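Local coordinates for protein MavE (Legionella pneumophila subsp. pneumophila, PDB 6PIR) that acts as a virulence effector indispensable for remodelling of the Legionella-containing vacuole by the endoplasmic reticulum and for evasion of lysosomes, at residues A[49-54]-A[64-69]. Residues are numbered along the deposited sequence; the frame is centred on the assembly and turned at random.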
# COMPACT_ATOMS: atom_id res chain seq x y z
N SER A 49 7.63 10.65 2.59
CA SER A 49 7.13 12.02 2.67
C SER A 49 5.61 12.11 2.83
O SER A 49 5.11 13.19 3.15
CB SER A 49 7.54 12.78 1.42
OG SER A 49 6.90 12.24 0.29
N ARG A 50 4.88 11.03 2.60
CA ARG A 50 3.42 11.06 2.62
C ARG A 50 2.83 10.58 3.95
O ARG A 50 1.60 10.54 4.11
CB ARG A 50 2.90 10.22 1.45
CG ARG A 50 3.32 10.80 0.07
CD ARG A 50 3.34 9.75 -1.05
NE ARG A 50 3.28 10.34 -2.39
CZ ARG A 50 4.32 10.89 -3.02
NH1 ARG A 50 5.51 10.92 -2.42
NH2 ARG A 50 4.17 11.41 -4.23
N ILE A 51 3.67 10.19 4.90
CA ILE A 51 3.17 9.69 6.18
C ILE A 51 2.64 10.83 7.03
O ILE A 51 3.32 11.83 7.25
CB ILE A 51 4.30 8.93 6.91
CG1 ILE A 51 4.67 7.68 6.13
CG2 ILE A 51 3.87 8.56 8.33
CD1 ILE A 51 5.85 6.86 6.75
N THR A 52 1.42 10.67 7.53
CA THR A 52 0.82 11.67 8.41
C THR A 52 1.51 11.72 9.76
O THR A 52 1.69 10.69 10.43
CB THR A 52 -0.66 11.36 8.60
OG1 THR A 52 -1.29 11.47 7.32
CG2 THR A 52 -1.28 12.34 9.57
N ASN A 53 1.86 12.93 10.18
CA ASN A 53 2.55 13.19 11.43
C ASN A 53 3.80 12.33 11.51
O ASN A 53 4.05 11.64 12.49
CB ASN A 53 1.64 12.97 12.63
CG ASN A 53 0.51 14.00 12.68
OD1 ASN A 53 0.68 15.16 12.26
ND2 ASN A 53 -0.65 13.58 13.18
N ALA A 54 4.59 12.41 10.44
CA ALA A 54 5.76 11.55 10.30
C ALA A 54 6.80 11.77 11.39
O ALA A 54 7.57 10.85 11.70
CB ALA A 54 6.37 11.79 8.92
N LYS A 64 9.11 -0.18 8.19
CA LYS A 64 8.16 -1.28 8.03
C LYS A 64 7.03 -0.88 7.08
O LYS A 64 6.66 -1.64 6.17
CB LYS A 64 7.62 -1.70 9.40
CG LYS A 64 8.61 -2.55 10.24
CD LYS A 64 7.87 -3.18 11.45
CE LYS A 64 8.80 -3.93 12.40
NZ LYS A 64 9.61 -3.06 13.30
N PHE A 65 6.49 0.33 7.26
CA PHE A 65 5.35 0.75 6.45
C PHE A 65 5.74 0.93 4.99
O PHE A 65 5.05 0.43 4.10
CB PHE A 65 4.76 2.04 7.03
CG PHE A 65 3.70 2.64 6.17
CD1 PHE A 65 2.44 2.09 6.13
CD2 PHE A 65 3.99 3.72 5.34
CE1 PHE A 65 1.44 2.65 5.30
CE2 PHE A 65 3.00 4.28 4.54
CZ PHE A 65 1.73 3.73 4.52
N THR A 66 6.84 1.66 4.73
CA THR A 66 7.22 1.96 3.36
C THR A 66 7.62 0.69 2.63
O THR A 66 7.28 0.51 1.45
CB THR A 66 8.37 2.96 3.30
OG1 THR A 66 9.52 2.38 3.92
CG2 THR A 66 8.02 4.27 4.01
N SER A 67 8.35 -0.19 3.30
CA SER A 67 8.66 -1.48 2.70
C SER A 67 7.40 -2.21 2.32
O SER A 67 7.31 -2.74 1.20
CB SER A 67 9.52 -2.33 3.65
OG SER A 67 10.80 -1.73 3.75
N ALA A 68 6.41 -2.22 3.22
CA ALA A 68 5.20 -2.98 2.93
C ALA A 68 4.44 -2.38 1.76
O ALA A 68 3.90 -3.12 0.93
CB ALA A 68 4.31 -3.06 4.16
N ILE A 69 4.33 -1.05 1.70
CA ILE A 69 3.65 -0.41 0.57
C ILE A 69 4.37 -0.73 -0.74
O ILE A 69 3.74 -1.02 -1.76
CB ILE A 69 3.55 1.11 0.78
CG1 ILE A 69 2.52 1.45 1.88
CG2 ILE A 69 3.15 1.79 -0.52
CD1 ILE A 69 1.05 1.25 1.47
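Ile51 carries the whole loop side of this contact, meeting Phe65 and, more marginally, Thr66 of helix 59-77. Just before it, Arg50 turns its long side chain away from that helix: NH2 forms a salt bridge with Asp100 of helix 85-106, while NH1 bonds to Gln46 O within the loop. Ile51 starts its side chain from the backbone toward 64-69, and with CG1 anti to the carbonyl carbon (chi1 -66°) and an extended chi2 of 178° the chain reaches forward to CD1. That methyl ends 3.9 Å from Phe65 CD2, while Ile51 CG1 is 4.1 Å from Phe65 CE2; CD1 lies obliquely to the ring, on its CD2-CE2 side, and the two side chains pass each other in opposite directions. On Phe65, CG anti to the backbone N (chi1 173°) sends the ring toward the loop. The fold is an all-helical bundle, a portion of MavE without its C-terminal transmembrane helix, and this ring sits in its core: Val103 of helix 85-106 and Leu116 and Val119 of helix 115-134 also touch it, and Ile69 CG1, one turn on, lies 3.6 Å above one face, offset toward the rim. The buried pair packs the later part of the loop between helices 26-36 and 59-77, a few residues after its NPxY motif, against helix 59-77 by apolar contact; the two segments bury just 93 Å². Ile51 CD1 also approaches Thr66 CG2 at 4.4 Å; the threonine's OG1 is hydrogen-bonded to Lys62 O in its own helix.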